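Local structure of putative cell adhesion protein (Bacteroides uniformis, 4K4K) at residues A[230-234]-A[235-239]; A[87-90]-A[91-94]. The protein is a putative component of the fimbrial tip, fimbriae being surface filaments that mediate cell adhesion and biofilm formation. All blocks are in the same frame, centred on the assembly; numbering follows the deposited sequence.

Contact 1 of 2, residues A[230-234]-A[235-239]; sequences FHWDV and NSAAQ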
loop_
_atom_site.group_PDB
_atom_site.type_symbol
_atom_site.label_atom_id
_atom_site.label_comp_id
_atom_site.label_asym_id
_atom_site.label_seq_id
_atom_site.Cartn_x
_atom_site.Cartn_y
_atom_site.Cartn_z
ATOM N N PHE A 230 25.205 -7.018 10.119
ATOM C CA PHE A 230 25.735 -6.206 9.020
ATOM C C PHE A 230 24.803 -5.031 8.827
ATOM O O PHE A 230 23.586 -5.227 8.899
ATOM C CB PHE A 230 25.808 -7.018 7.725
ATOM C CG PHE A 230 26.730 -8.204 7.737
ATOM C CD1 PHE A 230 28.053 -8.072 7.357
ATOM C CD2 PHE A 230 26.259 -9.464 8.072
ATOM C CE1 PHE A 230 28.907 -9.169 7.368
ATOM C CE2 PHE A 230 27.114 -10.565 8.072
ATOM C CZ PHE A 230 28.428 -10.410 7.710
ATOM N N HIS A 231 25.356 -3.826 8.606
ATOM C CA HIS A 231 24.580 -2.598 8.401
ATOM C C HIS A 231 24.892 -2.012 7.044
ATOM O O HIS A 231 26.053 -2.021 6.619
ATOM C CB HIS A 231 24.862 -1.572 9.514
ATOM C CG HIS A 231 24.802 -2.159 10.896
ATOM N ND1 HIS A 231 23.607 -2.249 11.592
ATOM C CD2 HIS A 231 25.786 -2.714 11.647
ATOM C CE1 HIS A 231 23.904 -2.829 12.747
ATOM N NE2 HIS A 231 25.198 -3.140 12.822
ATOM N N TRP A 232 23.865 -1.517 6.342
ATOM C CA TRP A 232 24.058 -0.919 5.026
ATOM C C TRP A 232 23.218 0.347 4.923
ATOM O O TRP A 232 22.031 0.321 5.257
ATOM C CB TRP A 232 23.722 -1.926 3.916
ATOM C CG TRP A 232 23.750 -1.324 2.535
ATOM C CD1 TRP A 232 24.848 -1.073 1.762
ATOM C CD2 TRP A 232 22.619 -0.854 1.796
ATOM N NE1 TRP A 232 24.470 -0.479 0.578
ATOM C CE2 TRP A 232 23.103 -0.326 0.576
ATOM C CE3 TRP A 232 21.232 -0.820 2.048
ATOM C CZ2 TRP A 232 22.248 0.200 -0.401
ATOM C CZ3 TRP A 232 20.388 -0.311 1.075
ATOM C CH2 TRP A 232 20.892 0.187 -0.132
ATOM N N ASP A 233 23.842 1.460 4.490
ATOM C CA ASP A 233 23.147 2.743 4.390
ATOM C C ASP A 233 22.267 2.813 3.143
ATOM O O ASP A 233 22.757 2.751 2.006
ATOM C CB ASP A 233 24.135 3.931 4.442
ATOM C CG ASP A 233 24.346 4.487 5.852
ATOM O OD1 ASP A 233 23.347 4.572 6.624
ATOM O OD2 ASP A 233 25.494 4.878 6.171
ATOM N N VAL A 234 20.945 2.942 3.368
ATOM C CA VAL A 234 19.936 3.014 2.298
ATOM C C VAL A 234 20.265 4.145 1.311
ATOM O O VAL A 234 20.138 3.940 0.105
ATOM C CB VAL A 234 18.497 3.140 2.869
ATOM C CG1 VAL A 234 17.454 3.340 1.758
ATOM C CG2 VAL A 234 18.155 1.916 3.716
ATOM N N ASN A 235 20.746 5.291 1.813
ATOM C CA ASN A 235 21.072 6.463 0.992
ATOM C C ASN A 235 22.307 6.229 0.070
ATOM O O ASN A 235 22.488 6.980 -0.891
ATOM C CB ASN A 235 21.283 7.688 1.888
ATOM C CG ASN A 235 21.221 9.002 1.150
ATOM O OD1 ASN A 235 20.151 9.474 0.741
ATOM N ND2 ASN A 235 22.379 9.606 0.939
ATOM N N SER A 236 23.088 5.157 0.301
ATOM C CA SER A 236 24.239 4.872 -0.561
ATOM C C SER A 236 23.792 4.231 -1.897
ATOM O O SER A 236 24.580 4.213 -2.844
ATOM C CB SER A 236 25.265 4.001 0.161
ATOM O OG SER A 236 24.848 2.649 0.244
ATOM N N ALA A 237 22.527 3.747 -1.990
ATOM C CA ALA A 237 22.017 3.154 -3.226
ATOM C C ALA A 237 21.688 4.243 -4.231
ATOM O O ALA A 237 21.204 5.317 -3.847
ATOM C CB ALA A 237 20.791 2.299 -2.959
ATOM N N ALA A 238 21.937 3.959 -5.520
ATOM C CA ALA A 238 21.683 4.896 -6.611
ATOM C C ALA A 238 20.200 5.173 -6.772
ATOM O O ALA A 238 19.822 6.323 -6.990
ATOM C CB ALA A 238 22.243 4.349 -7.917
ATOM N N GLN A 239 19.353 4.134 -6.616
ATOM C CA GLN A 239 17.915 4.267 -6.838
ATOM C C GLN A 239 17.106 4.732 -5.614
ATOM O O GLN A 239 15.888 4.920 -5.756
ATOM C CB GLN A 239 17.326 2.934 -7.348
ATOM C CG GLN A 239 17.908 2.387 -8.649
ATOM C CD GLN A 239 18.079 3.413 -9.739
ATOM O OE1 GLN A 239 17.151 4.139 -10.114
ATOM N NE2 GLN A 239 19.279 3.488 -10.271
#

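Contact 2 of 2, residues A[87-90]-A[91-94]; sequences VAYY and PYRE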
loop_
_atom_site.group_PDB
_atom_site.type_symbol
_atom_site.label_atom_id
_atom_site.label_comp_id
_atom_site.label_asym_id
_atom_site.label_seq_id
_atom_site.Cartn_x
_atom_site.Cartn_y
_atom_site.Cartn_z
ATOM N N VAL A 87 -14.910 8.535 -5.685
ATOM C CA VAL A 87 -13.573 8.282 -5.151
ATOM C C VAL A 87 -13.659 7.026 -4.292
ATOM O O VAL A 87 -14.744 6.678 -3.822
ATOM C CB VAL A 87 -12.953 9.476 -4.360
ATOM C CG1 VAL A 87 -12.750 10.692 -5.253
ATOM C CG2 VAL A 87 -13.795 9.832 -3.123
ATOM N N ALA A 88 -12.514 6.370 -4.056
ATOM C CA ALA A 88 -12.470 5.167 -3.220
ATOM C C ALA A 88 -11.115 5.012 -2.598
ATOM O O ALA A 88 -10.135 5.604 -3.060
ATOM C CB ALA A 88 -12.817 3.912 -4.044
ATOM N N TYR A 89 -11.045 4.168 -1.567
ATOM C CA TYR A 89 -9.774 3.867 -0.926
ATOM C C TYR A 89 -9.793 2.423 -0.446
ATOM O O TYR A 89 -10.851 1.808 -0.294
ATOM C CB TYR A 89 -9.458 4.845 0.256
ATOM C CG TYR A 89 -10.323 4.550 1.465
ATOM C CD1 TYR A 89 -11.655 4.964 1.510
ATOM C CD2 TYR A 89 -9.848 3.758 2.519
ATOM C CE1 TYR A 89 -12.480 4.624 2.586
ATOM C CE2 TYR A 89 -10.673 3.396 3.586
ATOM C CZ TYR A 89 -11.996 3.800 3.598
ATOM O OH TYR A 89 -12.801 3.444 4.659
ATOM N N TYR A 90 -8.604 1.896 -0.197
ATOM C CA TYR A 90 -8.390 0.548 0.324
ATOM C C TYR A 90 -7.305 0.655 1.400
ATOM O O TYR A 90 -6.350 1.390 1.180
ATOM C CB TYR A 90 -7.931 -0.387 -0.842
ATOM C CG TYR A 90 -7.409 -1.723 -0.361
ATOM C CD1 TYR A 90 -8.276 -2.791 -0.131
ATOM C CD2 TYR A 90 -6.063 -1.886 -0.009
ATOM C CE1 TYR A 90 -7.818 -3.997 0.420
ATOM C CE2 TYR A 90 -5.584 -3.108 0.486
ATOM C CZ TYR A 90 -6.468 -4.158 0.696
ATOM O OH TYR A 90 -6.029 -5.348 1.221
ATOM N N PRO A 91 -7.351 -0.113 2.499
ATOM C CA PRO A 91 -8.429 -1.033 2.905
ATOM C C PRO A 91 -9.516 -0.311 3.666
ATOM O O PRO A 91 -9.246 0.587 4.485
ATOM C CB PRO A 91 -7.690 -2.059 3.777
ATOM C CG PRO A 91 -6.620 -1.216 4.460
ATOM C CD PRO A 91 -6.233 -0.123 3.467
ATOM N N TYR A 92 -10.759 -0.684 3.381
ATOM C CA TYR A 92 -11.920 -0.106 4.049
ATOM C C TYR A 92 -11.772 -0.129 5.572
ATOM O O TYR A 92 -11.293 -1.122 6.139
ATOM C CB TYR A 92 -13.167 -0.923 3.663
ATOM C CG TYR A 92 -14.402 -0.567 4.454
ATOM C CD1 TYR A 92 -15.173 0.545 4.120
ATOM C CD2 TYR A 92 -14.790 -1.328 5.561
ATOM C CE1 TYR A 92 -16.328 0.866 4.834
ATOM C CE2 TYR A 92 -15.926 -1.003 6.294
ATOM C CZ TYR A 92 -16.701 0.084 5.921
ATOM O OH TYR A 92 -17.834 0.387 6.635
ATOM N N ARG A 93 -12.174 0.980 6.218
ATOM C CA ARG A 93 -12.288 1.144 7.679
ATOM C C ARG A 93 -13.699 1.563 7.986
ATOM O O ARG A 93 -14.182 2.507 7.371
ATOM C CB ARG A 93 -11.331 2.192 8.237
ATOM C CG ARG A 93 -9.896 1.807 8.118
ATOM C CD ARG A 93 -9.154 2.384 9.281
ATOM N NE ARG A 93 -7.771 1.968 9.236
ATOM C CZ ARG A 93 -6.760 2.768 9.505
ATOM N NH1 ARG A 93 -6.979 4.037 9.842
ATOM N NH2 ARG A 93 -5.520 2.313 9.436
ATOM N N GLU A 94 -14.355 0.879 8.949
ATOM C CA GLU A 94 -15.735 1.175 9.332
ATOM C C GLU A 94 -15.871 2.612 9.825
ATOM O O GLU A 94 -16.831 3.294 9.456
ATOM C CB GLU A 94 -16.210 0.174 10.409
ATOM C CG GLU A 94 -17.684 0.291 10.789
ATOM C CD GLU A 94 -18.723 0.161 9.688
ATOM O OE1 GLU A 94 -18.634 -0.790 8.876
ATOM O OE2 GLU A 94 -19.650 1.002 9.659
#

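Contact 1 of 2, residues A[230-234]-A[235-239]
The indole of W232 meets A237 at its rim, where CH2 lies 3.5 Å from the A237 methyl CB, near the ring plane; the backbone N of V234 sits over one face, displaced toward the periphery. This ring lies beside a short 3-10 turn at the end of strand 228-233. With CG anti to the backbone N (chi1 173°), the indole reaches forward along the chain, alongside the turn. Y251 meets it from strand 247-256 with the two ring planes about 70° apart, and V260 and V262 of strand 259-268 also touch it.

Two successive i+3 to i backbone bonds make the turn. S236 N donates to D233 O, and A237 N follows with a bond of 3.2 Å to V234 O. V234 turns its side chain into the protein, onto L218, F243 and Y251. D233 O is gripped twice, because the S236 hydroxyl folds back over its own main chain (chi1 76°) and adds a second donor. S236 OG also comes within 3.2 Å of W232 NE1, but at an angle too poor for a bond; its hydrogen bond runs to D233 O, at 2.7 Å and in the carbonyl plane.

Contact 2 of 2, residues A[87-90]-A[91-94]
Y89 and R93 meet through a nearly straight hydrogen bond where strand 84-90 gives way to a loop: R93 N donates to Y89 OH over 3.0 Å, with an N-H...O angle of 174°. The amide arrives at the hydroxyl end of the ring, near its plane. On the way the chain passes along the CE2 side of the ring, bringing P91 O to 3.3 Å from Y89 CE2 and Y92 CA close to the hydroxyl.

The chain bends at a cis peptide between Y90 and P91, which probably helps bring R93 back to Y89. It sets the proline across the tyrosine at about a right angle, and P91 CB rests 3.8 Å above the centroid of the Y90 ring, only 6° from the normal, a CH-pi contact of the kind common in cis Tyr-Pro pairs. Y90 carries CG anti to its amide nitrogen and beside the carbonyl carbon (chi1 168°), which brings the ring face against the proline.

Further out, N53 bridges the strand end and the loop, bonding Y89 OH through OD1 and R93 O through ND2. The R93 guanidinium bonds T103 O and makes a cation-pi contact with Y102, which also touches Y89 and P91. Strand 84-90 itself runs between strands 37-44 and 118-126, antiparallel to both, while the loop leads on toward strand 101-105.

From the N terminus, contact 2 comes first, where the chain leaves strand 84-90 and bends into the loop that leads to strand 101-105. Contact 1 follows more than a hundred residues later, at the exit from strand 228-233 into the loop before strand 247-256. Each closes a local bend at the end of a strand; they are in series and neither nest nor cross. The centres of contact 1 and contact 2 are about 34 Å apart, and the two lie on opposite sides of the chain's centre. Contact 2 ties its loop to strands 37-44 and 101-105, whereas contact 1 joins its turn to strands 217-222, 247-256 and 259-268.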